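Local coordinates for putative iron-regulated protein A (Parabacteroides distasonis ATCC 8503, PDB 4ECG) that is of unknown function but binds calcium ions and, as an imelysin-like protein, is probably related to metalloendopeptidases and to iron-regulated proteins, at residues F94-A99 and S206-A211; K153-D158 and E175-V180; A249-P254 and N359-A364; P324-L329 and L372-S377. All coordinates share one frame; numbering follows the deposited sequence.

Contact 1: residues F94-A99 and S206-A211; sequences FLFGVA and SSYAEA
Gly-97 and Tyr-208 bring the two backbones closest, with 6.6 Å between their CA atoms, where a turn leading into helix 98-101 faces the first residue of helix 208-214. Having CG anti to the backbone N (chi1 -164°), Tyr-208 sends its ring across to lie flat on this turn. Gly-97 CA sits 3.5 Å from the centroid of the Tyr-208 ring and 19° off its normal, a CH-pi contact over one face. Glycine is needed twice over: at its positive phi of 83° a CB would be jammed against the preceding carbonyl oxygen, and that CB would also clash with the ring. The Phe-96 side chain crosses the tyrosine at about a right angle, CD1 lying 4.1 Å from Tyr-208 CE2. Val-98 fills in nearer the root, its CG2 4.0 Å from Tyr-208 CB. Trp-195 and Tyr-220 add further rings around Tyr-208. A serine in place of Tyr-208 would probably open a gap over Gly-97 and leave Phe-96 and Trp-195 without their aromatic neighbour. Just before the tyrosine, Ser-207 OG accepts a bond from Glu-210 N at 3.2 Å. Two helix starts thus meet, Gly-97 and Ser-207 each at an N-cap, in the mainly helical imelysin fold, with Ser-221 of a calcium site about 8 Å from the tyrosine side chain.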
loop_
_atom_site.group_PDB
_atom_site.type_symbol
_atom_site.label_atom_id
_atom_site.label_comp_id
_atom_site.label_asym_id
_atom_site.label_seq_id
_atom_site.Cartn_x
_atom_site.Cartn_y
_atom_site.Cartn_z
ATOM N N PHE A 94 1.929 -0.632 7.326
ATOM C CA PHE A 94 1.308 -1.425 8.357
ATOM C C PHE A 94 0.284 -2.463 7.833
ATOM O O PHE A 94 -0.917 -2.426 8.130
ATOM C CB PHE A 94 0.708 -0.522 9.441
ATOM C CG PHE A 94 -0.057 0.657 8.934
ATOM C CD1 PHE A 94 0.585 1.830 8.631
ATOM C CD2 PHE A 94 -1.426 0.612 8.815
ATOM C CE1 PHE A 94 -0.142 2.960 8.224
ATOM C CE2 PHE A 94 -2.134 1.702 8.403
ATOM C CZ PHE A 94 -1.498 2.889 8.110
ATOM N N LEU A 95 0.805 -3.416 7.069
ATOM C CA LEU A 95 0.006 -4.512 6.535
ATOM C C LEU A 95 -0.109 -5.617 7.572
ATOM O O LEU A 95 -0.855 -6.593 7.366
ATOM C CB LEU A 95 0.637 -5.081 5.269
ATOM C CG LEU A 95 0.414 -4.233 4.032
ATOM C CD1 LEU A 95 1.416 -4.708 2.989
ATOM C CD2 LEU A 95 -1.058 -4.349 3.591
ATOM N N PHE A 96 0.619 -5.486 8.676
ATOM C CA PHE A 96 0.425 -6.423 9.793
ATOM C C PHE A 96 -0.961 -6.280 10.352
ATOM O O PHE A 96 -1.612 -5.286 10.113
ATOM C CB PHE A 96 1.462 -6.272 10.894
ATOM C CG PHE A 96 1.657 -4.887 11.375
ATOM C CD1 PHE A 96 0.849 -4.360 12.346
ATOM C CD2 PHE A 96 2.695 -4.098 10.869
ATOM C CE1 PHE A 96 1.076 -3.076 12.848
ATOM C CE2 PHE A 96 2.909 -2.802 11.330
ATOM C CZ PHE A 96 2.107 -2.292 12.336
ATOM N N GLY A 97 -1.403 -7.275 11.110
ATOM C CA GLY A 97 -2.718 -7.197 11.709
ATOM C C GLY A 97 -3.774 -7.630 10.719
ATOM O O GLY A 97 -3.627 -8.643 10.079
ATOM N N VAL A 98 -4.857 -6.888 10.597
ATOM C CA VAL A 98 -6.021 -7.433 9.917
ATOM C C VAL A 98 -5.725 -7.657 8.417
ATOM O O VAL A 98 -6.115 -8.667 7.849
ATOM C CB VAL A 98 -7.277 -6.547 10.164
ATOM C CG1 VAL A 98 -8.526 -7.145 9.513
ATOM C CG2 VAL A 98 -7.547 -6.365 11.639
ATOM N N ALA A 99 -5.025 -6.719 7.786
ATOM C CA ALA A 99 -4.711 -6.836 6.363
ATOM C C ALA A 99 -4.031 -8.203 6.056
ATOM O O ALA A 99 -4.404 -8.914 5.118
ATOM C CB ALA A 99 -3.869 -5.656 5.882
ATOM N N SER A 206 -11.064 -10.176 17.959
ATOM C CA SER A 206 -11.239 -8.961 18.771
ATOM C C SER A 206 -10.505 -7.754 18.125
ATOM O O SER A 206 -9.844 -7.868 17.111
ATOM C CB SER A 206 -10.755 -9.220 20.199
ATOM O OG SER A 206 -9.369 -9.531 20.224
ATOM N N SER A 207 -10.649 -6.592 18.712
ATOM C CA SER A 207 -10.070 -5.393 18.136
ATOM C C SER A 207 -8.547 -5.475 18.023
ATOM O O SER A 207 -7.881 -5.793 18.981
ATOM C CB SER A 207 -10.465 -4.190 18.990
ATOM O OG SER A 207 -9.743 -3.039 18.600
ATOM N N TYR A 208 -8.001 -5.185 16.850
ATOM C CA TYR A 208 -6.555 -5.265 16.678
ATOM C C TYR A 208 -5.964 -4.046 17.291
ATOM O O TYR A 208 -4.880 -4.135 17.830
ATOM C CB TYR A 208 -6.113 -5.411 15.204
ATOM C CG TYR A 208 -4.668 -5.876 15.071
ATOM C CD1 TYR A 208 -4.343 -7.208 15.171
ATOM C CD2 TYR A 208 -3.628 -4.948 14.892
ATOM C CE1 TYR A 208 -3.013 -7.620 15.077
ATOM C CE2 TYR A 208 -2.292 -5.343 14.791
ATOM C CZ TYR A 208 -1.982 -6.688 14.889
ATOM O OH TYR A 208 -0.640 -7.096 14.812
ATOM N N ALA A 209 -6.677 -2.911 17.207
ATOM C CA ALA A 209 -6.182 -1.663 17.776
ATOM C C ALA A 209 -5.981 -1.837 19.275
ATOM O O ALA A 209 -4.981 -1.361 19.835
ATOM C CB ALA A 209 -7.131 -0.482 17.501
ATOM N N GLU A 210 -6.933 -2.489 19.924
ATOM C CA GLU A 210 -6.870 -2.664 21.358
ATOM C C GLU A 210 -5.754 -3.635 21.728
ATOM O O GLU A 210 -4.976 -3.369 22.648
ATOM C CB GLU A 210 -8.220 -3.124 21.917
ATOM C CG GLU A 210 -9.310 -2.038 21.930
ATOM C CD GLU A 210 -8.936 -0.753 22.714
ATOM O OE1 GLU A 210 -8.370 -0.844 23.862
ATOM O OE2 GLU A 210 -9.223 0.357 22.171
ATOM N N ALA A 211 -5.639 -4.751 21.010
ATOM C CA ALA A 211 -4.564 -5.699 21.294
ATOM C C ALA A 211 -3.230 -4.998 21.117
ATOM O O ALA A 211 -2.310 -5.182 21.945
ATOM C CB ALA A 211 -4.644 -6.894 20.388
#

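Contact 2: residues K153-D158 and E175-V180; sequences KMLFLD and EYLKLV
Met-154, modelled as selenomethionine, projects from the end of helix 147-155 into the hollow between Tyr-176 and Leu-177 on helix 171-196. CG lies anti to the carbonyl carbon (chi1 -60°) and the chain is extended beyond it, so the terminal methyl reaches past the helix surface to the tyrosine. There CE rests over one face of the ring, 3.7 Å from the Tyr-176 centroid and 16° off the normal, a CH-pi contact. The selenium stands obliquely to the same ring, in a Met-aromatic contact, while its other neighbour is the helix itself: SE is 3.9 Å from Leu-177 CB. One flexible, unbranched side chain therefore bridges a flat wall and a rounded backbone bump.

Beside it, Leu-155 and Leu-177 cross at about a right angle and meet through one methyl each, CD2 to CD2 at 3.8 Å. Leu-155 starts off pointing along the interface, and its branched end turns in to this spot. Tyr-176 is well lodged: Val-180 CG2 touches its edge in the ring plane, Ile-118 and Ile-122 of helix 115-124 pack on it, and its OH bonds to Leu-145 O. An alanine at Tyr-176 is likely to leave the methionine methyl without a surface to rest on and the Leu-145 carbonyl without its hydroxyl partner. No hydrogen bond joins the two segments, so the helix end is held to helix 171-196 by apolar fit and weak CH-pi attraction, with the one phenol hydroxyl satisfied at a backbone carbonyl.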
loop_
_atom_site.group_PDB
_atom_site.type_symbol
_atom_site.label_atom_id
_atom_site.label_comp_id
_atom_site.label_asym_id
_atom_site.label_seq_id
_atom_site.Cartn_x
_atom_site.Cartn_y
_atom_site.Cartn_z
ATOM N N LYS A 153 -8.695 -1.980 -14.757
ATOM C CA LYS A 153 -8.533 -2.452 -16.118
ATOM C C LYS A 153 -9.791 -2.155 -16.911
ATOM O O LYS A 153 -9.691 -1.889 -18.086
ATOM C CB LYS A 153 -8.239 -3.973 -16.212
ATOM C CG LYS A 153 -7.681 -4.349 -17.594
ATOM C CD LYS A 153 -7.374 -5.854 -17.766
ATOM C CE LYS A 153 -6.783 -6.219 -19.142
ATOM N NZ LYS A 153 -7.740 -6.066 -20.288
HETATM N N MSE A 154 -10.941 -2.169 -16.243
HETATM C CA MSE A 154 -12.241 -1.888 -16.850
HETATM C C MSE A 154 -12.599 -0.396 -16.874
HETATM O O MSE A 154 -13.433 -0.009 -17.670
HETATM C CB MSE A 154 -13.340 -2.648 -16.110
HETATM C CG MSE A 154 -13.185 -4.158 -16.120
HETATM SE SE MSE A 154 -14.421 -5.115 -14.926
HETATM C CE MSE A 154 -13.915 -6.867 -15.514
ATOM N N LEU A 155 -12.008 0.424 -16.004
ATOM C CA LEU A 155 -12.354 1.849 -15.937
ATOM C C LEU A 155 -11.457 2.766 -16.808
ATOM O O LEU A 155 -11.856 3.868 -17.198
ATOM C CB LEU A 155 -12.271 2.320 -14.485
ATOM C CG LEU A 155 -13.355 1.833 -13.563
ATOM C CD1 LEU A 155 -12.994 2.234 -12.127
ATOM C CD2 LEU A 155 -14.730 2.370 -13.972
ATOM N N PHE A 156 -10.259 2.292 -17.076
ATOM C CA PHE A 156 -9.161 3.086 -17.580
ATOM C C PHE A 156 -8.541 2.462 -18.844
ATOM O O PHE A 156 -8.480 1.253 -18.984
ATOM C CB PHE A 156 -8.021 3.180 -16.526
ATOM C CG PHE A 156 -8.330 4.021 -15.335
ATOM C CD1 PHE A 156 -8.185 5.428 -15.387
ATOM C CD2 PHE A 156 -8.701 3.453 -14.140
ATOM C CE1 PHE A 156 -8.444 6.206 -14.282
ATOM C CE2 PHE A 156 -8.953 4.241 -13.019
ATOM C CZ PHE A 156 -8.845 5.608 -13.101
ATOM N N LEU A 157 -8.041 3.299 -19.737
ATOM C CA LEU A 157 -7.221 2.822 -20.844
ATOM C C LEU A 157 -6.024 3.752 -21.007
ATOM O O LEU A 157 -6.153 4.974 -21.247
ATOM C CB LEU A 157 -8.032 2.764 -22.127
ATOM C CG LEU A 157 -7.367 2.170 -23.368
ATOM C CD1 LEU A 157 -6.983 0.712 -23.090
ATOM C CD2 LEU A 157 -8.340 2.296 -24.553
ATOM N N ASP A 158 -4.850 3.164 -20.888
ATOM C CA ASP A 158 -3.601 3.908 -20.907
ATOM C C ASP A 158 -3.623 5.344 -20.294
ATOM O O ASP A 158 -3.243 6.310 -20.921
ATOM C CB ASP A 158 -2.986 3.877 -22.313
ATOM C CG ASP A 158 -1.549 3.326 -22.300
ATOM O OD1 ASP A 158 -0.888 3.188 -21.213
ATOM O OD2 ASP A 158 -1.093 2.989 -23.398
ATOM N N GLU A 175 -21.604 -5.846 -14.935
ATOM C CA GLU A 175 -21.952 -6.537 -13.716
ATOM C C GLU A 175 -20.660 -6.999 -12.961
ATOM O O GLU A 175 -20.576 -6.972 -11.717
ATOM C CB GLU A 175 -22.901 -7.691 -14.033
ATOM C CG GLU A 175 -23.411 -8.373 -12.782
ATOM C CD GLU A 175 -24.265 -7.475 -11.847
ATOM O OE1 GLU A 175 -24.899 -6.479 -12.363
ATOM O OE2 GLU A 175 -24.304 -7.799 -10.600
ATOM N N TYR A 176 -19.631 -7.375 -13.726
ATOM C CA TYR A 176 -18.369 -7.813 -13.151
ATOM C C TYR A 176 -17.797 -6.649 -12.332
ATOM O O TYR A 176 -17.535 -6.791 -11.159
ATOM C CB TYR A 176 -17.469 -8.280 -14.313
ATOM C CG TYR A 176 -16.245 -9.118 -13.959
ATOM C CD1 TYR A 176 -15.564 -8.984 -12.732
ATOM C CD2 TYR A 176 -15.733 -10.018 -14.873
ATOM C CE1 TYR A 176 -14.408 -9.694 -12.456
ATOM C CE2 TYR A 176 -14.600 -10.743 -14.574
ATOM C CZ TYR A 176 -13.956 -10.595 -13.367
ATOM O OH TYR A 176 -12.859 -11.388 -13.112
ATOM N N LEU A 177 -17.698 -5.473 -12.954
ATOM C CA LEU A 177 -17.241 -4.233 -12.332
ATOM C C LEU A 177 -18.002 -3.922 -11.033
ATOM O O LEU A 177 -17.394 -3.491 -10.043
ATOM C CB LEU A 177 -17.357 -3.057 -13.308
ATOM C CG LEU A 177 -16.986 -1.634 -12.799
ATOM C CD1 LEU A 177 -15.532 -1.611 -12.264
ATOM C CD2 LEU A 177 -17.248 -0.506 -13.843
ATOM N N LYS A 178 -19.307 -4.114 -11.035
ATOM C CA LYS A 178 -20.128 -3.901 -9.840
ATOM C C LYS A 178 -19.731 -4.897 -8.750
ATOM O O LYS A 178 -19.541 -4.506 -7.595
ATOM C CB LYS A 178 -21.600 -4.094 -10.166
ATOM C CG LYS A 178 -22.595 -3.682 -9.082
ATOM C CD LYS A 178 -23.999 -4.243 -9.304
ATOM C CE LYS A 178 -25.002 -3.269 -9.927
ATOM N NZ LYS A 178 -26.282 -3.980 -10.349
ATOM N N LEU A 179 -19.555 -6.169 -9.115
ATOM C CA LEU A 179 -19.253 -7.196 -8.112
ATOM C C LEU A 179 -17.869 -7.006 -7.477
ATOM O O LEU A 179 -17.714 -7.135 -6.270
ATOM C CB LEU A 179 -19.409 -8.603 -8.695
ATOM C CG LEU A 179 -20.858 -8.977 -8.975
ATOM C CD1 LEU A 179 -20.864 -10.160 -9.919
ATOM C CD2 LEU A 179 -21.577 -9.282 -7.657
ATOM N N VAL A 180 -16.897 -6.662 -8.323
ATOM C CA VAL A 180 -15.604 -6.350 -7.884
ATOM C C VAL A 180 -15.596 -5.172 -6.889
ATOM O O VAL A 180 -14.964 -5.252 -5.832
ATOM C CB VAL A 180 -14.720 -6.120 -9.103
ATOM C CG1 VAL A 180 -13.486 -5.354 -8.708
ATOM C CG2 VAL A 180 -14.450 -7.479 -9.824
#

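Contact 3: residues A249-P254 and N359-A364; sequences AKITDP and NTATEA. With CA (calcium ion), chain H.
The Thr-252 hydroxyl oxygen, OG1, is hydrogen-bonded to Gly-247 O, five residues back, and touched from across the contact by Thr-362 CG2 at 3.6 Å. This is helix-on-helix packing in the imelysin fold: the axes of 249-254 and 359-364 come within 10.2 Å, their directions 136° apart. At this ordinary spacing the fit depends on beta-branched methyls reaching between the helices. Thr-362 has OG1 between its backbone N and carbonyl carbon (chi1 64°), which leaves its methyl to face the other helix. That methyl meets Ile-251 CG2 at 3.4 Å, tighter than usual for two carbons, while the other arm of the isoleucine, through CD1, passes loosely by Ala-361 CB. Tyr-288 and Phe-348 also pack on Ile-251, and Ala-340 on Ala-361, embedding the buried side of the contact.

Helix 239-259 has a wider pi-type turn at 249-251 and kinks at Pro-254, whose nitrogen has no hydrogen to give. Between these irregularities Asp-253 turns to a calcium ion, a role for which its short carboxylate is well suited. The ion is bound by Asp-253 OD1 at 2.6 Å, by Ser-248 O and by three waters, the farthest of them, water 2, at 2.8 Å.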
loop_
_atom_site.group_PDB
_atom_site.type_symbol
_atom_site.label_atom_id
_atom_site.label_comp_id
_atom_site.label_asym_id
_atom_site.label_seq_id
_atom_site.Cartn_x
_atom_site.Cartn_y
_atom_site.Cartn_z
ATOM N N ALA A 249 11.144 -4.678 -5.555
ATOM C CA ALA A 249 10.093 -5.330 -6.349
ATOM C C ALA A 249 9.380 -4.381 -7.293
ATOM O O ALA A 249 9.364 -4.626 -8.484
ATOM C CB ALA A 249 9.062 -6.019 -5.443
ATOM N N LYS A 250 8.738 -3.334 -6.772
ATOM C CA LYS A 250 7.789 -2.579 -7.589
ATOM C C LYS A 250 8.520 -1.775 -8.685
ATOM O O LYS A 250 8.005 -1.647 -9.809
ATOM C CB LYS A 250 6.935 -1.634 -6.741
ATOM C CG LYS A 250 6.163 -2.265 -5.605
ATOM C CD LYS A 250 5.162 -1.296 -5.000
ATOM C CE LYS A 250 4.291 -1.970 -3.928
ATOM N NZ LYS A 250 3.209 -1.002 -3.524
ATOM N N ILE A 251 9.695 -1.237 -8.344
ATOM C CA ILE A 251 10.483 -0.462 -9.272
ATOM C C ILE A 251 11.453 -1.390 -10.021
ATOM O O ILE A 251 11.475 -1.393 -11.266
ATOM C CB ILE A 251 11.219 0.729 -8.600
ATOM C CG1 ILE A 251 10.225 1.821 -8.165
ATOM C CG2 ILE A 251 12.197 1.371 -9.587
ATOM C CD1 ILE A 251 10.754 2.832 -7.150
ATOM N N THR A 252 12.187 -2.229 -9.294
ATOM C CA THR A 252 13.309 -2.994 -9.892
ATOM C C THR A 252 12.799 -4.034 -10.868
ATOM O O THR A 252 13.338 -4.140 -11.967
ATOM C CB THR A 252 14.304 -3.559 -8.832
ATOM O OG1 THR A 252 14.906 -2.453 -8.137
ATOM C CG2 THR A 252 15.438 -4.395 -9.455
ATOM N N ASP A 253 11.715 -4.721 -10.527
ATOM C CA ASP A 253 11.328 -5.930 -11.279
ATOM C C ASP A 253 10.820 -5.619 -12.701
ATOM O O ASP A 253 11.151 -6.365 -13.648
ATOM C CB ASP A 253 10.319 -6.856 -10.511
ATOM C CG ASP A 253 10.957 -7.645 -9.302
ATOM O OD1 ASP A 253 12.223 -7.647 -9.134
ATOM O OD2 ASP A 253 10.158 -8.280 -8.517
ATOM N N PRO A 254 9.998 -4.568 -12.859
ATOM C CA PRO A 254 9.616 -4.135 -14.223
ATOM C C PRO A 254 10.807 -3.603 -15.069
ATOM O O PRO A 254 10.874 -3.825 -16.279
ATOM C CB PRO A 254 8.566 -3.034 -13.955
ATOM C CG PRO A 254 7.979 -3.375 -12.621
ATOM C CD PRO A 254 9.144 -3.932 -11.835
ATOM N N ASN A 359 17.659 4.588 -10.611
ATOM C CA ASN A 359 18.718 4.141 -9.718
ATOM C C ASN A 359 18.822 4.917 -8.455
ATOM O O ASN A 359 18.982 4.312 -7.407
ATOM C CB ASN A 359 20.096 4.084 -10.418
ATOM C CG ASN A 359 20.180 2.945 -11.456
ATOM O OD1 ASN A 359 19.291 2.091 -11.494
ATOM N ND2 ASN A 359 21.206 2.966 -12.335
ATOM N N THR A 360 18.729 6.241 -8.525
ATOM C CA THR A 360 18.703 7.089 -7.306
ATOM C C THR A 360 17.524 6.635 -6.427
ATOM O O THR A 360 17.615 6.575 -5.195
ATOM C CB THR A 360 18.568 8.574 -7.711
ATOM O OG1 THR A 360 19.628 8.886 -8.624
ATOM C CG2 THR A 360 18.591 9.566 -6.504
ATOM N N ALA A 361 16.420 6.285 -7.087
ATOM C CA ALA A 361 15.189 5.917 -6.391
ATOM C C ALA A 361 15.390 4.567 -5.724
ATOM O O ALA A 361 15.153 4.418 -4.538
ATOM C CB ALA A 361 14.020 5.894 -7.370
ATOM N N THR A 362 15.876 3.572 -6.466
ATOM C CA THR A 362 16.067 2.224 -5.851
ATOM C C THR A 362 17.198 2.208 -4.816
ATOM O O THR A 362 17.071 1.554 -3.795
ATOM C CB THR A 362 16.274 1.129 -6.894
ATOM O OG1 THR A 362 17.485 1.378 -7.609
ATOM C CG2 THR A 362 15.095 1.105 -7.904
ATOM N N GLU A 363 18.278 2.951 -5.026
ATOM C CA GLU A 363 19.279 3.137 -3.951
ATOM C C GLU A 363 18.742 3.856 -2.727
ATOM O O GLU A 363 19.187 3.604 -1.623
ATOM C CB GLU A 363 20.506 3.884 -4.430
ATOM C CG GLU A 363 21.345 3.103 -5.437
ATOM C CD GLU A 363 22.179 4.028 -6.328
ATOM O OE1 GLU A 363 22.613 5.114 -5.834
ATOM O OE2 GLU A 363 22.377 3.680 -7.520
ATOM N N ALA A 364 17.792 4.758 -2.902
ATOM C CA ALA A 364 17.271 5.470 -1.756
ATOM C C ALA A 364 16.342 4.553 -0.932
ATOM O O ALA A 364 16.341 4.630 0.318
ATOM C CB ALA A 364 16.566 6.739 -2.182
HETATM CA CA CA H . 13.551 -8.023 -6.956
HETATM O O HOH W 1 15.065 -8.463 -5.077
HETATM O O HOH W 2 11.766 -8.949 -5.076
HETATM O O HOH W 3 12.958 -10.372 -7.512
#

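Contact 4: residues P324-L329 and L372-S377; sequences PTLDSL and LGVVKS
Leu-326 meets Val-374 and Val-375 without any ring or planar side chain between the segments, and the flat group that matters here is the peptide carbonyl of Val-374. Its oxygen receives Ser-377 OG at 2.7 Å, in the carbonyl plane and on a lone pair, with a C=O to donor angle of 132°. That bond folds the serine hydroxyl back on the last turn of its helix, where the same oxygen takes a weak bond from Ser-377 N.

The contact is apolar. Leu-326 carries it alone from its side: with CG swung away from the backbone N (chi1 165°), the forked end extends toward the other helix. CD2 lies 3.9 Å from Val-374 CG1, and CD1 is hardly farther from the same methyl, at 4.1 Å. The fork straddles one valine methyl, while CD2 also reaches Val-375 CG2 at 4.2 Å. Leucine offers length to bridge a CA separation of 7.8 Å between Leu-326 and Val-375, and the valines give a compact, stiff surface to receive it.

The start of helix 324-343 packs against the end of helix 355-377, the next helix in the chain, and the two run in roughly opposite senses, as a helical hairpin with inclined arms. Asn-323 OD1 accepts from Leu-326 N at the start of the first helix. Phe-16 and Leu-19 lie against Leu-326, and Thr-319 touches both Leu-326 and Val-375.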
loop_
_atom_site.group_PDB
_atom_site.type_symbol
_atom_site.label_atom_id
_atom_site.label_comp_id
_atom_site.label_asym_id
_atom_site.label_seq_id
_atom_site.Cartn_x
_atom_site.Cartn_y
_atom_site.Cartn_z
ATOM N N PRO A 324 20.681 11.307 18.105
ATOM C CA PRO A 324 20.258 12.413 17.174
ATOM C C PRO A 324 20.715 12.267 15.717
ATOM O O PRO A 324 19.978 12.665 14.817
ATOM C CB PRO A 324 20.861 13.657 17.801
ATOM C CG PRO A 324 21.005 13.334 19.253
ATOM C CD PRO A 324 21.256 11.842 19.344
ATOM N N THR A 325 21.889 11.679 15.492
ATOM C CA THR A 325 22.465 11.536 14.165
ATOM C C THR A 325 21.661 10.515 13.348
ATOM O O THR A 325 21.342 10.752 12.208
ATOM C CB THR A 325 23.964 11.146 14.235
ATOM O OG1 THR A 325 24.658 12.100 15.042
ATOM C CG2 THR A 325 24.621 11.130 12.863
ATOM N N LEU A 326 21.330 9.380 13.943
ATOM C CA LEU A 326 20.536 8.367 13.286
ATOM C C LEU A 326 19.183 8.961 12.924
ATOM O O LEU A 326 18.719 8.770 11.810
ATOM C CB LEU A 326 20.355 7.130 14.186
ATOM C CG LEU A 326 19.274 6.129 13.804
ATOM C CD1 LEU A 326 19.528 5.531 12.438
ATOM C CD2 LEU A 326 19.258 5.044 14.877
ATOM N N ASP A 327 18.546 9.676 13.843
ATOM C CA ASP A 327 17.243 10.289 13.529
ATOM C C ASP A 327 17.364 11.298 12.368
ATOM O O ASP A 327 16.542 11.354 11.432
ATOM C CB ASP A 327 16.647 11.013 14.737
ATOM C CG ASP A 327 15.456 11.862 14.350
ATOM O OD1 ASP A 327 14.464 11.267 13.904
ATOM O OD2 ASP A 327 15.511 13.104 14.443
ATOM N N SER A 328 18.396 12.114 12.458
ATOM C CA SER A 328 18.625 13.126 11.464
ATOM C C SER A 328 18.876 12.439 10.127
ATOM O O SER A 328 18.361 12.890 9.116
ATOM C CB SER A 328 19.790 13.975 11.908
ATOM O OG SER A 328 20.012 14.958 10.961
ATOM N N LEU A 329 19.594 11.314 10.124
ATOM C CA LEU A 329 19.825 10.596 8.861
ATOM C C LEU A 329 18.511 9.986 8.255
ATOM O O LEU A 329 18.388 9.857 7.024
ATOM C CB LEU A 329 20.894 9.517 9.044
ATOM C CG LEU A 329 22.359 9.924 9.012
ATOM C CD1 LEU A 329 23.147 8.677 9.406
ATOM C CD2 LEU A 329 22.840 10.492 7.647
ATOM N N LEU A 372 15.856 1.910 8.707
ATOM C CA LEU A 372 14.787 1.350 9.513
ATOM C C LEU A 372 15.251 0.093 10.275
ATOM O O LEU A 372 14.836 -0.103 11.379
ATOM C CB LEU A 372 13.565 1.037 8.650
ATOM C CG LEU A 372 12.891 2.248 8.011
ATOM C CD1 LEU A 372 12.071 1.761 6.820
ATOM C CD2 LEU A 372 12.103 3.007 9.077
ATOM N N GLY A 373 16.116 -0.734 9.698
ATOM C CA GLY A 373 16.751 -1.857 10.434
ATOM C C GLY A 373 17.517 -1.433 11.687
ATOM O O GLY A 373 17.481 -2.123 12.741
ATOM N N VAL A 374 18.209 -0.298 11.575
ATOM C CA VAL A 374 19.049 0.191 12.667
ATOM C C VAL A 374 18.127 0.726 13.747
ATOM O O VAL A 374 18.278 0.365 14.924
ATOM C CB VAL A 374 20.068 1.251 12.220
ATOM C CG1 VAL A 374 20.841 1.744 13.427
ATOM C CG2 VAL A 374 21.031 0.649 11.215
ATOM N N VAL A 375 17.122 1.504 13.347
ATOM C CA VAL A 375 16.120 1.958 14.302
ATOM C C VAL A 375 15.495 0.757 15.028
ATOM O O VAL A 375 15.328 0.798 16.213
ATOM C CB VAL A 375 14.995 2.821 13.690
ATOM C CG1 VAL A 375 14.007 3.175 14.792
ATOM C CG2 VAL A 375 15.520 4.124 13.077
ATOM N N LYS A 376 15.186 -0.324 14.326
ATOM C CA LYS A 376 14.513 -1.475 14.947
ATOM C C LYS A 376 15.412 -2.146 15.973
ATOM O O LYS A 376 14.935 -2.713 16.964
ATOM C CB LYS A 376 14.128 -2.490 13.879
ATOM C CG LYS A 376 13.207 -3.608 14.310
ATOM C CD LYS A 376 12.793 -4.463 13.109
ATOM C CE LYS A 376 13.847 -5.521 12.795
ATOM N NZ LYS A 376 13.749 -6.080 11.400
ATOM N N SER A 377 16.706 -2.096 15.690
ATOM C CA SER A 377 17.714 -2.727 16.530
ATOM C C SER A 377 17.792 -2.062 17.904
ATOM O O SER A 377 18.116 -2.738 18.885
ATOM C CB SER A 377 19.088 -2.794 15.833
ATOM O OG SER A 377 19.801 -1.617 16.041
#

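Overall arrangement
Contacts 3 and 4 use helix 355-377, their centres 22 Å apart: its earlier turns meet the calcium-bearing helix 239-259, and its last turns meet helix 324-343. Contacts 1 and 2 are related through helix 171-196, which supplies one side of contact 2 and, near its far end, packs Leu-191 and Trp-195 on contact 1, 30 Å away between centres. The extremes are contacts 2 and 4, on opposite sides of the chain's centre with 43 Å between theirs. One calcium ion is bound in contact 3; different ions lie about 9 Å from the Tyr-208 side chain (contact 1) and about 12 Å from that of Leu-155 (contact 2), whereas contact 4 lies away from the calcium sites.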